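Local coordinates for protein Ral guanine nucleotide dissociation stimulator-like 2 (Mus musculus, PDB 4JGW) that probably acts as a guanine nucleotide exchange factor for small G proteins and associates with the GTP-bound forms of Rap1A and H-Ras in vitro, at residues 191-199 with 261-269. Sequence-based numbering, arbitrary orientation.
Sequences SPADPTDVL and VSSVLGATS
Asp194 OD1 accepts two bonds from Thr196, whose CG2 in turn rests on the helix end at Ser263 and Gly266. The backbone N of Thr196 lies 2.9 Å from Asp194 OD1, which defines an Asx turn, and Thr196 OG1 is 2.7 Å from the same oxygen; both donors approach from one face of the carboxylate, about 40° out of its plane. A salt bridge from Arg280 adds a third grip on OD1 and probably stabilises its negative charge. A chi1 of 72° turns Thr196 OG1 toward Asp194, while Thr196 CG2 comes within 3.9 Å of Gly266 CA.

Helix 244-264 ends here in a Schellman motif: Ala267 N bonds to Ser262 O, Gly266 N bonds weakly to Ser263 O, and Gly266 takes positive phi. The chain then enters strand 267-269, and Pro195 packs across the junction of helix end and strand, with CB toward the helix and CG and CD toward the strand. Pro195 CB packs 3.6 Å from Ser263 CA. The proline side chain crosses that of Thr268 at about a right angle, with Pro195 CD 3.5 Å from Thr268 OG1. No hydrogen bond links the two segments directly; van der Waals contact packs the loop before helix 203-219 against the end of helix 244-264. Trp294 of helix 284-303 holds Ser263 OG, and Trp450 of helix 445-453 bonds to Asp194 O. Beside the CB-CG edge of Pro195, Ser262 OG donates to Ala267 O at 2.6 Å, the hydroxyl approaching at 158° to the C=O bond; Ala267 O also touches Pro195 CG at 3.4 Å.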
ATOM      1  N   SER A 191      -4.049 -23.433  26.482  1.00 48.22           N
ATOM      2  CA  SER A 191      -3.682 -24.432  25.475  1.00 47.84           C
ATOM      3  C   SER A 191      -3.999 -23.947  24.054  1.00 47.39           C
ATOM      4  O   SER A 191      -4.867 -23.088  23.876  1.00 47.53           O
ATOM      5  CB  SER A 191      -4.406 -25.752  25.761  1.00 47.95           C
ATOM      6  OG  SER A 191      -5.812 -25.593  25.673  1.00 48.24           O
ATOM      7  N   PRO A 192      -3.295 -24.493  23.037  1.00 46.80           N
ATOM      8  CA  PRO A 192      -3.556 -24.137  21.639  1.00 46.20           C
ATOM      9  C   PRO A 192      -5.015 -24.350  21.235  1.00 45.56           C
ATOM     10  O   PRO A 192      -5.616 -25.371  21.587  1.00 45.47           O
ATOM     11  CB  PRO A 192      -2.644 -25.093  20.851  1.00 46.28           C
ATOM     12  CG  PRO A 192      -2.231 -26.151  21.831  1.00 46.51           C
ATOM     13  CD  PRO A 192      -2.181 -25.452  23.144  1.00 46.80           C
ATOM     14  N   ALA A 193      -5.568 -23.385  20.505  1.00 44.69           N
ATOM     15  CA  ALA A 193      -6.965 -23.430  20.080  1.00 43.75           C
ATOM     16  C   ALA A 193      -7.214 -24.555  19.081  1.00 43.07           C
ATOM     17  O   ALA A 193      -6.360 -24.854  18.244  1.00 42.96           O
ATOM     18  CB  ALA A 193      -7.381 -22.092  19.485  1.00 43.84           C
ATOM     19  N   ASP A 194      -8.383 -25.180  19.195  1.00 42.17           N
ATOM     20  CA  ASP A 194      -8.829 -26.192  18.248  1.00 41.30           C
ATOM     21  C   ASP A 194      -9.155 -25.493  16.927  1.00 40.58           C
ATOM     22  O   ASP A 194     -10.061 -24.659  16.877  1.00 40.44           O
ATOM     23  CB  ASP A 194     -10.059 -26.928  18.804  1.00 41.35           C
ATOM     24  CG  ASP A 194     -10.511 -28.100  17.930  1.00 41.57           C
ATOM     25  OD1 ASP A 194     -10.119 -28.189  16.745  1.00 41.80           O
ATOM     26  OD2 ASP A 194     -11.284 -28.941  18.437  1.00 41.80           O
ATOM     27  N   PRO A 195      -8.404 -25.818  15.856  1.00 39.85           N
ATOM     28  CA  PRO A 195      -8.642 -25.185  14.558  1.00 39.24           C
ATOM     29  C   PRO A 195     -10.031 -25.489  13.990  1.00 38.62           C
ATOM     30  O   PRO A 195     -10.599 -24.653  13.284  1.00 38.55           O
ATOM     31  CB  PRO A 195      -7.543 -25.778  13.666  1.00 39.29           C
ATOM     32  CG  PRO A 195      -7.125 -27.039  14.345  1.00 39.53           C
ATOM     33  CD  PRO A 195      -7.277 -26.769  15.805  1.00 39.83           C
ATOM     34  N   THR A 196     -10.575 -26.662  14.319  1.00 37.85           N
ATOM     35  CA  THR A 196     -11.905 -27.071  13.851  1.00 37.11           C
ATOM     36  C   THR A 196     -13.053 -26.309  14.538  1.00 36.62           C
ATOM     37  O   THR A 196     -14.216 -26.474  14.170  1.00 36.57           O
ATOM     38  CB  THR A 196     -12.133 -28.608  13.980  1.00 37.17           C
ATOM     39  OG1 THR A 196     -12.297 -28.971  15.356  1.00 36.92           O
ATOM     40  CG2 THR A 196     -10.968 -29.394  13.382  1.00 37.17           C
ATOM     41  N   ASP A 197     -12.719 -25.475  15.524  1.00 36.02           N
ATOM     42  CA  ASP A 197     -13.708 -24.649  16.225  1.00 35.59           C
ATOM     43  C   ASP A 197     -14.241 -23.485  15.390  1.00 35.14           C
ATOM     44  O   ASP A 197     -15.081 -22.715  15.858  1.00 35.03           O
ATOM     45  CB  ASP A 197     -13.151 -24.126  17.555  1.00 35.67           C
ATOM     46  CG  ASP A 197     -13.352 -25.100  18.706  1.00 35.84           C
ATOM     47  OD1 ASP A 197     -14.085 -26.101  18.543  1.00 35.77           O
ATOM     48  OD2 ASP A 197     -12.777 -24.853  19.786  1.00 36.39           O
ATOM     49  N   VAL A 198     -13.748 -23.360  14.157  1.00 34.55           N
ATOM     50  CA  VAL A 198     -14.301 -22.412  13.187  1.00 33.90           C
ATOM     51  C   VAL A 198     -15.810 -22.653  13.016  1.00 33.57           C
ATOM     52  O   VAL A 198     -16.567 -21.722  12.731  1.00 33.42           O
ATOM     53  CB  VAL A 198     -13.553 -22.479  11.819  1.00 33.79           C
ATOM     54  CG1 VAL A 198     -13.712 -23.845  11.156  1.00 33.52           C
ATOM     55  CG2 VAL A 198     -14.012 -21.364  10.882  1.00 33.56           C
ATOM     56  N   LEU A 199     -16.223 -23.904  13.227  1.00 33.18           N
ATOM     57  CA  LEU A 199     -17.622 -24.327  13.130  1.00 32.95           C
ATOM     58  C   LEU A 199     -18.506 -23.746  14.233  1.00 32.74           C
ATOM     59  O   LEU A 199     -19.714 -23.614  14.056  1.00 32.97           O
ATOM     60  CB  LEU A 199     -17.711 -25.860  13.161  1.00 32.97           C
ATOM     61  CG  LEU A 199     -17.088 -26.674  12.021  1.00 32.84           C
ATOM     62  CD1 LEU A 199     -17.054 -28.150  12.381  1.00 32.60           C
ATOM     63  CD2 LEU A 199     -17.825 -26.462  10.697  1.00 32.77           C
ATOM     64  N   VAL A 261      -6.092 -24.152   6.044  1.00 33.45           N
ATOM     65  CA  VAL A 261      -5.376 -25.406   5.798  1.00 33.74           C
ATOM     66  C   VAL A 261      -5.382 -26.284   7.056  1.00 33.99           C
ATOM     67  O   VAL A 261      -5.724 -27.467   6.997  1.00 33.88           O
ATOM     68  CB  VAL A 261      -3.919 -25.144   5.325  1.00 33.78           C
ATOM     69  CG1 VAL A 261      -3.118 -26.438   5.268  1.00 33.62           C
ATOM     70  CG2 VAL A 261      -3.908 -24.453   3.962  1.00 33.82           C
ATOM     71  N   SER A 262      -5.032 -25.676   8.188  1.00 34.31           N
ATOM     72  CA  SER A 262      -4.934 -26.361   9.476  1.00 34.74           C
ATOM     73  C   SER A 262      -6.259 -26.985   9.936  1.00 34.83           C
ATOM     74  O   SER A 262      -6.290 -28.149  10.346  1.00 34.80           O
ATOM     75  CB  SER A 262      -4.393 -25.394  10.535  1.00 34.73           C
ATOM     76  OG  SER A 262      -4.275 -26.015  11.801  1.00 35.92           O
ATOM     77  N   SER A 263      -7.346 -26.217   9.849  1.00 34.98           N
ATOM     78  CA  SER A 263      -8.656 -26.670  10.329  1.00 35.22           C
ATOM     79  C   SER A 263      -9.275 -27.744   9.441  1.00 35.33           C
ATOM     80  O   SER A 263      -9.860 -28.704   9.945  1.00 35.24           O
ATOM     81  CB  SER A 263      -9.622 -25.494  10.499  1.00 35.18           C
ATOM     82  OG  SER A 263     -10.154 -25.074   9.262  1.00 35.53           O
ATOM     83  N   VAL A 264      -9.143 -27.572   8.126  1.00 35.53           N
ATOM     84  CA  VAL A 264      -9.614 -28.562   7.158  1.00 35.83           C
ATOM     85  C   VAL A 264      -8.896 -29.899   7.369  1.00 36.19           C
ATOM     86  O   VAL A 264      -9.516 -30.962   7.301  1.00 36.07           O
ATOM     87  CB  VAL A 264      -9.463 -28.059   5.693  1.00 35.73           C
ATOM     88  CG1 VAL A 264      -9.606 -29.200   4.695  1.00 35.67           C
ATOM     89  CG2 VAL A 264     -10.490 -26.973   5.397  1.00 35.55           C
ATOM     90  N   LEU A 265      -7.596 -29.836   7.650  1.00 36.67           N
ATOM     91  CA  LEU A 265      -6.816 -31.036   7.946  1.00 37.32           C
ATOM     92  C   LEU A 265      -6.999 -31.504   9.392  1.00 37.80           C
ATOM     93  O   LEU A 265      -6.542 -32.588   9.759  1.00 37.71           O
ATOM     94  CB  LEU A 265      -5.331 -30.813   7.634  1.00 37.21           C
ATOM     95  CG  LEU A 265      -4.945 -30.644   6.160  1.00 37.22           C
ATOM     96  CD1 LEU A 265      -3.492 -30.215   6.040  1.00 37.30           C
ATOM     97  CD2 LEU A 265      -5.200 -31.915   5.353  1.00 37.19           C
ATOM     98  N   GLY A 266      -7.672 -30.683  10.199  1.00 38.46           N
ATOM     99  CA  GLY A 266      -7.931 -30.983  11.609  1.00 39.47           C
ATOM    100  C   GLY A 266      -6.662 -31.156  12.420  1.00 40.15           C
ATOM    101  O   GLY A 266      -6.632 -31.917  13.390  1.00 40.02           O
ATOM    102  N   ALA A 267      -5.616 -30.438  12.017  1.00 41.04           N
ATOM    103  CA  ALA A 267      -4.288 -30.597  12.595  1.00 42.03           C
ATOM    104  C   ALA A 267      -3.827 -29.363  13.366  1.00 42.77           C
ATOM    105  O   ALA A 267      -4.220 -28.238  13.054  1.00 42.95           O
ATOM    106  CB  ALA A 267      -3.284 -30.955  11.508  1.00 41.93           C
ATOM    107  N   THR A 268      -2.988 -29.591  14.370  1.00 43.74           N
ATOM    108  CA  THR A 268      -2.416 -28.518  15.174  1.00 44.72           C
ATOM    109  C   THR A 268      -0.894 -28.635  15.174  1.00 45.37           C
ATOM    110  O   THR A 268      -0.340 -29.676  15.541  1.00 45.47           O
ATOM    111  CB  THR A 268      -2.962 -28.549  16.618  1.00 44.67           C
ATOM    112  OG1 THR A 268      -4.394 -28.504  16.588  1.00 44.83           O
ATOM    113  CG2 THR A 268      -2.439 -27.368  17.424  1.00 44.79           C
ATOM    114  N   SER A 269      -0.229 -27.565  14.743  1.00 46.20           N
ATOM    115  CA  SER A 269       1.230 -27.517  14.708  1.00 47.04           C
ATOM    116  C   SER A 269       1.776 -27.288  16.113  1.00 47.53           C
ATOM    117  O   SER A 269       1.647 -26.194  16.667  1.00 47.67           O
ATOM    118  CB  SER A 269       1.710 -26.418  13.753  1.00 47.06           C
ATOM    119  OG  SER A 269       3.112 -26.474  13.556  1.00 47.31           O
TER